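Single-stranded DNA-binding protein (Thermus thermophilus, PDB 2CWA) binds single-stranded DNA and probably recruits partner proteins to it during DNA replication, recombination and repair. Local coordinates at residues G4-F9 with V131-N136; E79-Y84 with Q98-F103; A153-A158 with V173-W178; F195-L200 with A220-R225. All coordinates share one frame; numbering follows the deposited sequence.

Interaction 1. Residues G4-F9 with V131-N136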
loop_
_atom_site.group_PDB
_atom_site.type_symbol
_atom_site.label_atom_id
_atom_site.label_comp_id
_atom_site.label_asym_id
_atom_site.label_seq_id
_atom_site.Cartn_x
_atom_site.Cartn_y
_atom_site.Cartn_z
ATOM N N GLY A 4 5.848 4.147 -16.839
ATOM C CA GLY A 4 4.977 3.862 -15.714
ATOM C C GLY A 4 4.824 2.408 -15.311
ATOM O O GLY A 4 4.613 1.532 -16.146
ATOM N N LEU A 5 4.946 2.154 -14.011
ATOM C CA LEU A 5 4.784 0.818 -13.448
ATOM C C LEU A 5 4.046 1.044 -12.127
ATOM O O LEU A 5 4.418 1.924 -11.356
ATOM C CB LEU A 5 6.145 0.167 -13.195
ATOM C CG LEU A 5 6.122 -1.228 -12.560
ATOM C CD1 LEU A 5 5.337 -2.207 -13.427
ATOM C CD2 LEU A 5 7.563 -1.706 -12.381
ATOM N N ASN A 6 3.019 0.245 -11.865
ATOM C CA ASN A 6 2.204 0.419 -10.660
ATOM C C ASN A 6 1.504 -0.902 -10.356
ATOM O O ASN A 6 0.373 -1.122 -10.777
ATOM C CB ASN A 6 1.194 1.550 -10.945
ATOM C CG ASN A 6 0.236 1.833 -9.788
ATOM O OD1 ASN A 6 0.341 1.271 -8.695
ATOM N ND2 ASN A 6 -0.714 2.730 -10.039
ATOM N N ARG A 7 2.185 -1.794 -9.636
ATOM C CA ARG A 7 1.604 -3.093 -9.319
ATOM C C ARG A 7 1.688 -3.407 -7.828
ATOM O O ARG A 7 2.756 -3.312 -7.225
ATOM C CB ARG A 7 2.303 -4.193 -10.133
ATOM C CG ARG A 7 2.201 -3.981 -11.657
ATOM C CD ARG A 7 2.802 -5.143 -12.451
ATOM N NE ARG A 7 2.652 -4.949 -13.896
ATOM C CZ ARG A 7 1.490 -5.007 -14.544
ATOM N NH1 ARG A 7 0.363 -5.258 -13.883
ATOM N NH2 ARG A 7 1.453 -4.821 -15.856
ATOM N N VAL A 8 0.548 -3.781 -7.252
ATOM C CA VAL A 8 0.448 -4.096 -5.829
ATOM C C VAL A 8 0.122 -5.560 -5.592
ATOM O O VAL A 8 -0.786 -6.112 -6.223
ATOM C CB VAL A 8 -0.657 -3.246 -5.149
ATOM C CG1 VAL A 8 -0.881 -3.730 -3.708
ATOM C CG2 VAL A 8 -0.269 -1.774 -5.176
ATOM N N PHE A 9 0.868 -6.190 -4.683
ATOM C CA PHE A 9 0.649 -7.590 -4.347
ATOM C C PHE A 9 0.505 -7.709 -2.832
ATOM O O PHE A 9 1.446 -7.426 -2.083
ATOM C CB PHE A 9 1.827 -8.449 -4.811
ATOM C CG PHE A 9 2.039 -8.433 -6.298
ATOM C CD1 PHE A 9 1.217 -9.180 -7.142
ATOM C CD2 PHE A 9 3.049 -7.666 -6.859
ATOM C CE1 PHE A 9 1.412 -9.156 -8.536
ATOM C CE2 PHE A 9 3.251 -7.635 -8.245
ATOM C CZ PHE A 9 2.430 -8.382 -9.080
ATOM N N VAL A 131 5.027 -3.803 -3.454
ATOM C CA VAL A 131 4.572 -2.928 -4.533
ATOM C C VAL A 131 5.730 -2.582 -5.461
ATOM O O VAL A 131 6.861 -2.372 -5.011
ATOM C CB VAL A 131 3.966 -1.608 -3.980
ATOM C CG1 VAL A 131 5.016 -0.830 -3.212
ATOM C CG2 VAL A 131 3.423 -0.758 -5.130
ATOM N N PHE A 132 5.443 -2.546 -6.759
ATOM C CA PHE A 132 6.429 -2.196 -7.775
ATOM C C PHE A 132 5.986 -0.867 -8.369
ATOM O O PHE A 132 4.856 -0.750 -8.849
ATOM C CB PHE A 132 6.444 -3.241 -8.897
ATOM C CG PHE A 132 7.023 -4.556 -8.498
ATOM C CD1 PHE A 132 8.354 -4.850 -8.765
ATOM C CD2 PHE A 132 6.239 -5.512 -7.869
ATOM C CE1 PHE A 132 8.891 -6.088 -8.413
ATOM C CE2 PHE A 132 6.770 -6.750 -7.514
ATOM C CZ PHE A 132 8.099 -7.034 -7.789
ATOM N N LEU A 133 6.866 0.123 -8.358
ATOM C CA LEU A 133 6.532 1.428 -8.907
ATOM C C LEU A 133 7.677 1.998 -9.721
ATOM O O LEU A 133 8.846 1.734 -9.441
ATOM C CB LEU A 133 6.214 2.428 -7.784
ATOM C CG LEU A 133 4.989 2.221 -6.892
ATOM C CD1 LEU A 133 5.036 3.230 -5.745
ATOM C CD2 LEU A 133 3.716 2.401 -7.709
HETATM N N MSE A 134 7.335 2.783 -10.737
HETATM C CA MSE A 134 8.340 3.448 -11.546
HETATM C C MSE A 134 7.732 4.729 -12.085
HETATM O O MSE A 134 6.594 4.737 -12.559
HETATM C CB MSE A 134 8.824 2.560 -12.700
HETATM C CG MSE A 134 9.925 3.210 -13.538
HETATM SE SE MSE A 134 11.025 1.882 -14.514
HETATM C CE MSE A 134 9.628 0.674 -14.968
ATOM N N GLY A 135 8.501 5.807 -11.988
ATOM C CA GLY A 135 8.053 7.106 -12.443
ATOM C C GLY A 135 9.215 8.070 -12.344
ATOM O O GLY A 135 10.377 7.665 -12.465
ATOM N N ASN A 136 8.916 9.348 -12.135
ATOM C CA ASN A 136 9.950 10.366 -12.015
ATOM C C ASN A 136 9.742 11.177 -10.738
ATOM O O ASN A 136 8.615 11.342 -10.280
ATOM C CB ASN A 136 9.914 11.301 -13.225
ATOM C CG ASN A 136 10.284 10.596 -14.519
ATOM O OD1 ASN A 136 11.427 10.665 -14.974
ATOM N ND2 ASN A 136 9.323 9.901 -15.106
#

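Interaction 2. Residues E79-Y84 with Q98-F103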
loop_
_atom_site.group_PDB
_atom_site.type_symbol
_atom_site.label_atom_id
_atom_site.label_comp_id
_atom_site.label_asym_id
_atom_site.label_seq_id
_atom_site.Cartn_x
_atom_site.Cartn_y
_atom_site.Cartn_z
ATOM N N GLU A 79 -4.328 -8.569 -6.098
ATOM C CA GLU A 79 -3.440 -8.015 -7.108
ATOM C C GLU A 79 -4.104 -6.710 -7.521
ATOM O O GLU A 79 -5.258 -6.700 -7.970
ATOM C CB GLU A 79 -3.310 -8.940 -8.330
ATOM C CG GLU A 79 -2.459 -8.285 -9.432
ATOM C CD GLU A 79 -2.190 -9.186 -10.632
ATOM O OE1 GLU A 79 -2.837 -10.242 -10.752
ATOM O OE2 GLU A 79 -1.330 -8.826 -11.461
ATOM N N GLY A 80 -3.386 -5.606 -7.374
ATOM C CA GLY A 80 -3.985 -4.337 -7.721
ATOM C C GLY A 80 -3.001 -3.261 -8.101
ATOM O O GLY A 80 -1.929 -3.526 -8.649
ATOM N N ARG A 81 -3.372 -2.031 -7.785
ATOM C CA ARG A 81 -2.557 -0.884 -8.117
ATOM C C ARG A 81 -2.982 0.297 -7.269
ATOM O O ARG A 81 -4.063 0.290 -6.678
ATOM C CB ARG A 81 -2.741 -0.552 -9.594
ATOM C CG ARG A 81 -4.197 -0.479 -9.994
ATOM C CD ARG A 81 -4.390 -0.654 -11.500
ATOM N NE ARG A 81 -5.800 -0.866 -11.807
ATOM C CZ ARG A 81 -6.751 0.042 -11.605
ATOM N NH1 ARG A 81 -8.011 -0.243 -11.906
ATOM N NH2 ARG A 81 -6.443 1.238 -11.114
ATOM N N LEU A 82 -2.125 1.308 -7.217
ATOM C CA LEU A 82 -2.406 2.509 -6.452
ATOM C C LEU A 82 -3.129 3.506 -7.347
ATOM O O LEU A 82 -2.826 3.620 -8.534
ATOM C CB LEU A 82 -1.103 3.108 -5.937
ATOM C CG LEU A 82 -0.267 2.141 -5.085
ATOM C CD1 LEU A 82 1.003 2.838 -4.641
ATOM C CD2 LEU A 82 -1.066 1.687 -3.878
ATOM N N GLU A 83 -4.080 4.227 -6.771
ATOM C CA GLU A 83 -4.856 5.195 -7.526
ATOM C C GLU A 83 -4.933 6.505 -6.744
ATOM O O GLU A 83 -5.463 6.557 -5.635
ATOM C CB GLU A 83 -6.246 4.609 -7.785
ATOM C CG GLU A 83 -7.116 5.388 -8.742
ATOM C CD GLU A 83 -8.297 4.560 -9.208
ATOM O OE1 GLU A 83 -8.086 3.612 -9.996
ATOM O OE2 GLU A 83 -9.431 4.846 -8.773
ATOM N N TYR A 84 -4.391 7.557 -7.343
ATOM C CA TYR A 84 -4.340 8.875 -6.727
ATOM C C TYR A 84 -5.508 9.790 -7.100
ATOM O O TYR A 84 -6.002 9.752 -8.222
ATOM C CB TYR A 84 -3.036 9.550 -7.126
ATOM C CG TYR A 84 -2.852 10.931 -6.561
ATOM C CD1 TYR A 84 -2.418 11.118 -5.250
ATOM C CD2 TYR A 84 -3.110 12.057 -7.337
ATOM C CE1 TYR A 84 -2.243 12.393 -4.726
ATOM C CE2 TYR A 84 -2.940 13.333 -6.824
ATOM C CZ TYR A 84 -2.505 13.493 -5.517
ATOM O OH TYR A 84 -2.330 14.756 -5.006
ATOM N N GLN A 98 -5.487 5.559 -2.838
ATOM C CA GLN A 98 -6.207 4.349 -2.471
ATOM C C GLN A 98 -5.635 3.119 -3.148
ATOM O O GLN A 98 -4.955 3.212 -4.167
ATOM C CB GLN A 98 -7.698 4.472 -2.827
ATOM C CG GLN A 98 -8.037 4.071 -4.262
ATOM C CD GLN A 98 -9.530 4.124 -4.568
ATOM O OE1 GLN A 98 -10.358 3.642 -3.791
ATOM N NE2 GLN A 98 -9.879 4.699 -5.715
ATOM N N ILE A 99 -5.924 1.964 -2.566
ATOM C CA ILE A 99 -5.469 0.694 -3.094
ATOM C C ILE A 99 -6.628 0.031 -3.820
ATOM O O ILE A 99 -7.600 -0.417 -3.208
ATOM C CB ILE A 99 -4.988 -0.244 -1.970
ATOM C CG1 ILE A 99 -3.842 0.415 -1.205
ATOM C CG2 ILE A 99 -4.547 -1.580 -2.557
ATOM C CD1 ILE A 99 -3.506 -0.294 0.095
ATOM N N ARG A 100 -6.514 -0.024 -5.138
ATOM C CA ARG A 100 -7.534 -0.626 -5.976
ATOM C C ARG A 100 -7.187 -2.082 -6.256
ATOM O O ARG A 100 -6.127 -2.374 -6.808
ATOM C CB ARG A 100 -7.622 0.144 -7.293
ATOM C CG ARG A 100 -8.461 -0.513 -8.370
ATOM C CD ARG A 100 -9.956 -0.376 -8.105
ATOM N NE ARG A 100 -10.727 -0.633 -9.317
ATOM C CZ ARG A 100 -10.754 -1.798 -9.953
ATOM N NH1 ARG A 100 -10.052 -2.822 -9.491
ATOM N NH2 ARG A 100 -11.468 -1.938 -11.061
ATOM N N ALA A 101 -8.069 -2.994 -5.864
ATOM C CA ALA A 101 -7.840 -4.409 -6.118
ATOM C C ALA A 101 -8.440 -4.768 -7.472
ATOM O O ALA A 101 -9.627 -4.562 -7.690
ATOM C CB ALA A 101 -8.490 -5.245 -5.043
ATOM N N ASP A 102 -7.628 -5.290 -8.385
ATOM C CA ASP A 102 -8.160 -5.688 -9.681
ATOM C C ASP A 102 -8.705 -7.104 -9.559
ATOM O O ASP A 102 -9.712 -7.452 -10.177
ATOM C CB ASP A 102 -7.077 -5.637 -10.768
ATOM C CG ASP A 102 -6.797 -4.223 -11.242
ATOM O OD1 ASP A 102 -7.757 -3.428 -11.318
ATOM O OD2 ASP A 102 -5.627 -3.901 -11.548
ATOM N N PHE A 103 -8.042 -7.907 -8.731
ATOM C CA PHE A 103 -8.419 -9.296 -8.518
ATOM C C PHE A 103 -8.234 -9.700 -7.058
ATOM O O PHE A 103 -7.346 -9.197 -6.378
ATOM C CB PHE A 103 -7.524 -10.217 -9.347
ATOM C CG PHE A 103 -7.647 -10.028 -10.830
ATOM C CD1 PHE A 103 -8.697 -10.605 -11.529
ATOM C CD2 PHE A 103 -6.691 -9.297 -11.529
ATOM C CE1 PHE A 103 -8.795 -10.462 -12.914
ATOM C CE2 PHE A 103 -6.778 -9.147 -12.910
ATOM C CZ PHE A 103 -7.832 -9.734 -13.601
#

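Interaction 3. Residues A153-A158 with V173-W178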
loop_
_atom_site.group_PDB
_atom_site.type_symbol
_atom_site.label_atom_id
_atom_site.label_comp_id
_atom_site.label_asym_id
_atom_site.label_seq_id
_atom_site.Cartn_x
_atom_site.Cartn_y
_atom_site.Cartn_z
ATOM N N ALA A 153 15.270 9.120 4.005
ATOM C CA ALA A 153 14.990 9.918 2.820
ATOM C C ALA A 153 13.515 9.882 2.482
ATOM O O ALA A 153 12.857 8.855 2.632
ATOM C CB ALA A 153 15.801 9.387 1.630
ATOM N N ARG A 154 12.996 11.020 2.040
ATOM C CA ARG A 154 11.606 11.107 1.638
ATOM C C ARG A 154 11.605 11.648 0.215
ATOM O O ARG A 154 12.215 12.676 -0.072
ATOM C CB ARG A 154 10.826 12.004 2.597
ATOM C CG ARG A 154 10.613 11.330 3.946
ATOM C CD ARG A 154 9.844 12.210 4.924
ATOM N NE ARG A 154 9.869 11.648 6.271
ATOM C CZ ARG A 154 9.255 10.531 6.634
ATOM N NH1 ARG A 154 8.549 9.845 5.746
ATOM N NH2 ARG A 154 9.361 10.085 7.881
ATOM N N LEU A 155 10.940 10.914 -0.669
ATOM C CA LEU A 155 10.870 11.255 -2.088
ATOM C C LEU A 155 9.426 11.410 -2.562
ATOM O O LEU A 155 8.518 10.791 -2.013
ATOM C CB LEU A 155 11.523 10.137 -2.909
ATOM C CG LEU A 155 12.917 9.635 -2.515
ATOM C CD1 LEU A 155 13.140 8.237 -3.079
ATOM C CD2 LEU A 155 13.971 10.593 -3.018
ATOM N N GLY A 156 9.232 12.238 -3.588
ATOM C CA GLY A 156 7.911 12.436 -4.167
ATOM C C GLY A 156 7.972 11.822 -5.560
ATOM O O GLY A 156 8.795 12.238 -6.376
ATOM N N LEU A 157 7.112 10.843 -5.833
ATOM C CA LEU A 157 7.112 10.144 -7.118
ATOM C C LEU A 157 5.848 10.327 -7.949
ATOM O O LEU A 157 4.736 10.211 -7.437
ATOM C CB LEU A 157 7.318 8.642 -6.890
ATOM C CG LEU A 157 7.464 7.780 -8.150
ATOM C CD1 LEU A 157 8.816 8.058 -8.795
ATOM C CD2 LEU A 157 7.336 6.308 -7.795
ATOM N N ALA A 158 6.030 10.592 -9.240
ATOM C CA ALA A 158 4.907 10.756 -10.159
ATOM C C ALA A 158 4.910 9.571 -11.113
ATOM O O ALA A 158 5.866 9.378 -11.874
ATOM C CB ALA A 158 5.042 12.062 -10.940
ATOM N N VAL A 173 2.942 9.522 -5.460
ATOM C CA VAL A 173 3.213 8.641 -4.332
ATOM C C VAL A 173 4.400 9.129 -3.501
ATOM O O VAL A 173 5.434 9.538 -4.047
ATOM C CB VAL A 173 3.530 7.200 -4.825
ATOM C CG1 VAL A 173 3.655 6.245 -3.642
ATOM C CG2 VAL A 173 2.451 6.726 -5.772
ATOM N N GLU A 174 4.231 9.107 -2.183
ATOM C CA GLU A 174 5.296 9.502 -1.263
ATOM C C GLU A 174 6.114 8.246 -0.981
ATOM O O GLU A 174 5.565 7.214 -0.600
ATOM C CB GLU A 174 4.708 10.046 0.045
ATOM C CG GLU A 174 4.051 11.423 -0.088
ATOM C CD GLU A 174 5.045 12.514 -0.464
ATOM O OE1 GLU A 174 6.060 12.679 0.239
ATOM O OE2 GLU A 174 4.812 13.219 -1.466
ATOM N N VAL A 175 7.425 8.327 -1.179
ATOM C CA VAL A 175 8.282 7.170 -0.951
ATOM C C VAL A 175 9.338 7.486 0.102
ATOM O O VAL A 175 10.045 8.482 0.001
ATOM C CB VAL A 175 8.983 6.736 -2.256
ATOM C CG1 VAL A 175 9.770 5.458 -2.026
ATOM C CG2 VAL A 175 7.941 6.535 -3.355
ATOM N N GLN A 176 9.433 6.616 1.103
ATOM C CA GLN A 176 10.384 6.787 2.201
ATOM C C GLN A 176 11.427 5.675 2.181
ATOM O O GLN A 176 11.101 4.512 1.948
ATOM C CB GLN A 176 9.632 6.776 3.537
ATOM C CG GLN A 176 10.520 6.751 4.782
ATOM C CD GLN A 176 9.700 6.711 6.068
ATOM O OE1 GLN A 176 8.492 6.471 6.038
ATOM N NE2 GLN A 176 10.357 6.932 7.202
ATOM N N ALA A 177 12.684 6.038 2.419
ATOM C CA ALA A 177 13.766 5.053 2.421
ATOM C C ALA A 177 14.625 5.230 3.665
ATOM O O ALA A 177 14.745 6.343 4.185
ATOM C CB ALA A 177 14.620 5.207 1.176
ATOM N N TRP A 178 15.223 4.134 4.123
ATOM C CA TRP A 178 16.065 4.155 5.319
ATOM C C TRP A 178 17.519 3.744 5.092
ATOM O O TRP A 178 17.842 3.055 4.127
ATOM C CB TRP A 178 15.479 3.234 6.392
ATOM C CG TRP A 178 14.179 3.693 6.971
ATOM C CD1 TRP A 178 12.929 3.483 6.463
ATOM C CD2 TRP A 178 14.002 4.441 8.181
ATOM N NE1 TRP A 178 11.982 4.049 7.286
ATOM C CE2 TRP A 178 12.614 4.646 8.346
ATOM C CE3 TRP A 178 14.881 4.957 9.141
ATOM C CZ2 TRP A 178 12.081 5.349 9.438
ATOM C CZ3 TRP A 178 14.352 5.656 10.228
ATOM C CH2 TRP A 178 12.963 5.843 10.365
HETATM O O HOH W 1 8.038 11.077 0.674
#

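Interaction 4. Residues F195-L200 with A220-R225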
loop_
_atom_site.group_PDB
_atom_site.type_symbol
_atom_site.label_atom_id
_atom_site.label_comp_id
_atom_site.label_asym_id
_atom_site.label_seq_id
_atom_site.Cartn_x
_atom_site.Cartn_y
_atom_site.Cartn_z
ATOM N N PHE A 195 12.760 3.647 -9.901
ATOM C CA PHE A 195 12.128 2.337 -9.874
ATOM C C PHE A 195 12.130 1.940 -8.396
ATOM O O PHE A 195 13.166 2.023 -7.721
ATOM C CB PHE A 195 12.944 1.319 -10.683
ATOM C CG PHE A 195 12.537 -0.112 -10.450
ATOM C CD1 PHE A 195 11.431 -0.653 -11.092
ATOM C CD2 PHE A 195 13.253 -0.915 -9.560
ATOM C CE1 PHE A 195 11.036 -1.971 -10.857
ATOM C CE2 PHE A 195 12.869 -2.234 -9.315
ATOM C CZ PHE A 195 11.759 -2.766 -9.963
ATOM N N VAL A 196 10.977 1.513 -7.898
ATOM C CA VAL A 196 10.856 1.135 -6.498
ATOM C C VAL A 196 10.163 -0.183 -6.248
ATOM O O VAL A 196 9.173 -0.513 -6.904
ATOM C CB VAL A 196 10.046 2.197 -5.695
ATOM C CG1 VAL A 196 9.959 1.791 -4.222
ATOM C CG2 VAL A 196 10.670 3.562 -5.844
ATOM N N ILE A 197 10.710 -0.951 -5.313
ATOM C CA ILE A 197 10.075 -2.181 -4.869
ATOM C C ILE A 197 9.938 -1.853 -3.388
ATOM O O ILE A 197 10.934 -1.583 -2.708
ATOM C CB ILE A 197 10.951 -3.432 -5.008
ATOM C CG1 ILE A 197 11.275 -3.704 -6.484
ATOM C CG2 ILE A 197 10.213 -4.624 -4.417
ATOM C CD1 ILE A 197 12.088 -4.979 -6.702
ATOM N N GLY A 198 8.715 -1.832 -2.887
ATOM C CA GLY A 198 8.547 -1.495 -1.491
ATOM C C GLY A 198 7.373 -2.165 -0.831
ATOM O O GLY A 198 6.802 -3.117 -1.356
ATOM N N ARG A 199 7.026 -1.661 0.346
ATOM C CA ARG A 199 5.909 -2.183 1.101
ATOM C C ARG A 199 4.976 -1.011 1.354
ATOM O O ARG A 199 5.428 0.116 1.558
ATOM C CB ARG A 199 6.401 -2.789 2.419
ATOM C CG ARG A 199 7.415 -1.928 3.166
ATOM C CD ARG A 199 8.077 -2.718 4.295
ATOM N NE ARG A 199 7.136 -3.003 5.368
ATOM C CZ ARG A 199 6.800 -2.132 6.314
ATOM N NH1 ARG A 199 7.337 -0.919 6.326
ATOM N NH2 ARG A 199 5.912 -2.469 7.240
ATOM N N LEU A 200 3.676 -1.265 1.304
ATOM C CA LEU A 200 2.709 -0.203 1.541
ATOM C C LEU A 200 2.590 0.048 3.036
ATOM O O LEU A 200 2.482 -0.891 3.819
ATOM C CB LEU A 200 1.342 -0.601 0.992
ATOM C CG LEU A 200 1.285 -0.740 -0.532
ATOM C CD1 LEU A 200 -0.073 -1.297 -0.950
ATOM C CD2 LEU A 200 1.532 0.616 -1.162
ATOM N N ALA A 220 10.391 1.977 0.721
ATOM C CA ALA A 220 11.247 1.295 -0.236
ATOM C C ALA A 220 12.086 0.165 0.351
ATOM O O ALA A 220 12.556 0.238 1.488
ATOM C CB ALA A 220 12.156 2.317 -0.916
ATOM N N LEU A 221 12.250 -0.887 -0.445
ATOM C CA LEU A 221 13.053 -2.046 -0.079
ATOM C C LEU A 221 14.210 -2.093 -1.076
ATOM O O LEU A 221 15.312 -2.539 -0.753
ATOM C CB LEU A 221 12.224 -3.325 -0.182
ATOM C CG LEU A 221 11.108 -3.496 0.852
ATOM C CD1 LEU A 221 10.231 -4.685 0.477
ATOM C CD2 LEU A 221 11.721 -3.684 2.235
ATOM N N ARG A 222 13.944 -1.627 -2.292
ATOM C CA ARG A 222 14.954 -1.575 -3.353
ATOM C C ARG A 222 14.676 -0.350 -4.202
ATOM O O ARG A 222 13.516 -0.023 -4.455
ATOM C CB ARG A 222 14.897 -2.819 -4.258
ATOM C CG ARG A 222 16.023 -2.847 -5.320
ATOM C CD ARG A 222 15.875 -4.003 -6.319
ATOM N NE ARG A 222 17.061 -4.128 -7.169
ATOM C CZ ARG A 222 17.949 -5.118 -7.073
ATOM N NH1 ARG A 222 17.786 -6.079 -6.176
ATOM N NH2 ARG A 222 19.020 -5.137 -7.859
ATOM N N LEU A 223 15.735 0.325 -4.639
ATOM C CA LEU A 223 15.597 1.506 -5.479
ATOM C C LEU A 223 16.579 1.420 -6.638
ATOM O O LEU A 223 17.707 0.938 -6.484
ATOM C CB LEU A 223 15.884 2.786 -4.684
ATOM C CG LEU A 223 14.968 3.144 -3.512
ATOM C CD1 LEU A 223 15.539 4.358 -2.786
ATOM C CD2 LEU A 223 13.555 3.441 -4.024
ATOM N N GLU A 224 16.145 1.883 -7.802
ATOM C CA GLU A 224 16.993 1.879 -8.983
ATOM C C GLU A 224 16.675 3.152 -9.745
ATOM O O GLU A 224 15.610 3.750 -9.558
ATOM C CB GLU A 224 16.694 0.661 -9.865
ATOM C CG GLU A 224 16.823 -0.685 -9.167
ATOM C CD GLU A 224 18.268 -1.113 -8.961
ATOM O OE1 GLU A 224 19.187 -0.363 -9.356
ATOM O OE2 GLU A 224 18.477 -2.209 -8.406
ATOM N N ARG A 225 17.602 3.584 -10.586
ATOM C CA ARG A 225 17.372 4.777 -11.372
ATOM C C ARG A 225 17.312 4.418 -12.855
ATOM O O ARG A 225 18.342 4.224 -13.498
ATOM C CB ARG A 225 18.478 5.800 -11.139
ATOM C CG ARG A 225 18.254 7.103 -11.882
ATOM C CD ARG A 225 19.577 7.791 -12.188
ATOM N NE ARG A 225 19.412 8.814 -13.212
ATOM C CZ ARG A 225 20.390 9.252 -13.993
ATOM N NH1 ARG A 225 21.615 8.756 -13.872
ATOM N NH2 ARG A 225 20.140 10.182 -14.902
#

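Interaction 1. Residues G4-F9 with V131-N136
Two OB folds on one chain meet here: strand 5-9 of the first runs antiparallel to strand 131-136 of the second, so a pairing that bacterial SSBs with one OB fold per chain make between subunits is made within one polypeptide. Arg-7 and Phe-132 form a hydrogen-bonded pair, Arg-7 N reaching Phe-132 O at 3.0 Å and Phe-132 N reaching Arg-7 O at 2.8 Å, both nearly straight. Toward the start of the first strand the ladder slackens, since the bond from Leu-5 N to Met-134 O is weak. Leu-5 and Met-134, a selenomethionine, sit on the same face as Phe-132, their CB atoms 3.6 Å apart. With CG anti to the backbone N (chi1 178°), Leu-5 lies alongside Phe-132 and sets its CD2 4.0 Å from Phe-132 CB. An alanine here would probably open a gap beside Phe-132 CB and leave the selenomethionine methyl with less to pack on. On the other face Val-8 CG2 touches Val-131 CG2, while Asn-6 gives its ND2 to Leu-82 O of the neighbouring strand. Farther along, the Phe-9 ring stands at 87° to that of Phe-132 and meets it rim to rim, Phe-9 CE2 lying 3.7 Å from Phe-132 CD2.

Interaction 2. Residues E79-Y84 with Q98-F103
Strands 79-84 and 98-101 run antiparallel, their axes 148° apart, and the register slips by one residue at Glu-79, whose O accepts from both Asp-102 N and Phe-103 N. Next, Gly-80 CA lies 3.0 Å from Arg-100 O, a close CA-H...O approach at a residue without a side chain. Arg-81 and Arg-100 pair through two backbone bonds and lay their side chains alongside each other on one face. Arg-81 starts out with CG between the backbone N and the carbonyl carbon (chi1 49°), then extends, so that Arg-100 CG lies against one face of its guanidinium, 3.6 Å from Arg-81 NH1. That same NH1 stands over the centre of the Arg-100 guanidinium. Carboxylates probably offset this meeting of like charges. Asp-102, at the bulge, forms a salt bridge with Arg-81, NE to OD2 being 3.1 Å, though its hydrogen bonds are weak. Asp-102 OD1 lies 3.0 Å from Arg-100 NH1 but well out of that guanidinium plane, a contact of charges only. In its own guanidinium plane, Arg-81 NH2 donates to Glu-83 OE1 at 3.1 Å, an oxygen also salt-bridged to Arg-169 of the second OB fold. The opposite face is apolar, Leu-82 CD2 lying 4.1 Å from Ile-99 CG1. A beta hairpin with a classic bulge, carrying a four-residue salt-bridge network on one face, thus forms part of the first OB barrel's wall.

Interaction 3. Residues A153-A158 with V173-W178
Arg-154 and Gln-176, a non-hydrogen-bonded pair, send their side chains out side by side from strands 153-158 and 173-178, and the guanidinium lies alongside the amide, the planes 50° apart, with Arg-154 NH1 3.4 Å from Gln-176 CD. Gln-176 CG is anti to the backbone N (chi1 172°) and the chain beyond is extended, which carries the amide out to this meeting; its OE1 is held by a hydrogen bond from Arg-217. An alanine in place of this glutamine would probably give the Arg-154 guanidinium more freedom to turn and deprive Arg-217 of this acceptor.

On the other face, Ala-153, Leu-155 and Leu-157 lie with Val-173, Val-175 and Ala-177. Leu-155 CB is 4.3 Å from Val-175 CB, and Leu-157 CB is 4.2 Å from Val-175 CG2. Six backbone bonds fix this register; the one from Val-175 N to Leu-155 O, at 2.8 Å, is almost straight. Further along the polar face Glu-174 is bent at chi2 (-64°), bringing its carboxylate back over Gly-156, and a water lies 2.6 Å from Glu-174 OE1 and 2.7 Å from Leu-155 O. The same OE1 makes a salt bridge with Arg-139, a second grip on the carboxylate.

The two strands form a beta hairpin of the second OB fold. Strand 128-145 flanks it beside 151-161, strand 212-220 runs parallel to 169-178, and Leu-194 of strand 193-206 packs against Leu-155 and Leu-157 from within the barrel.

Interaction 4. Residues F195-L200 with A220-R225
One carbonyl serves two donors where Ile-197 faces both Leu-221 and Arg-222: Ile-197 O accepts from Leu-221 N at 2.7 Å and from Arg-222 N at 3.0 Å. This is a classic beta bulge, set where the last part of the second OB fold turns a corner at Leu-221 while keeping strand 193-206 as its partner. Gly-198 lies just past it, its CA 4.1 Å from Ala-220 CA, a close backbone approach. Regular antiparallel pairing continues along 195-197 and 222-224, closed by the nearly straight bond from Phe-195 N to Glu-224 O. On one face, Ile-197 CD1 lies 3.9 Å from Arg-222 CD, aliphatic carbon to aliphatic carbon. Arg-222 extends with CG anti to the backbone N (chi1 -176°), and its NE then donates to Glu-224 OE2 at 2.7 Å, using the anti lone pair. Glu-224 is bent at chi2 and its carboxylate leads away, while its CG stays 3.6 Å from Phe-195 CD2. The other face is buried under helix 179-185, with Leu-181, Trp-184 and Ala-185 against Leu-223. There the packing is tight: Val-196 CG2 and Leu-223 CD2 lie alongside each other only 3.4 Å apart.

How the interactions relate
Interaction 1 joins the two OB folds, and the others extend from it, interaction 2 in the first fold and interactions 3 and 4 in the second. Strand 5-22 passes the pairing to interaction 2, where Val-8 N lies 2.9 Å from Gly-80 O; strand 128-145 passes it to interaction 4, with Leu-133 O 2.6 Å from Val-196 N, and to interaction 3 through Asn-136 and Ala-158. Interactions 3 and 4, centres about 9 Å apart, share one barrel. Interactions 2 and 4 have centres about 17 Å apart, yet Ile-99 CD1 touches Leu-200 CD1 at 3.7 Å, an apolar meeting of the folds. Nitrate, probably from the crystallisation liquor, lies near Arg-100 and Arg-154.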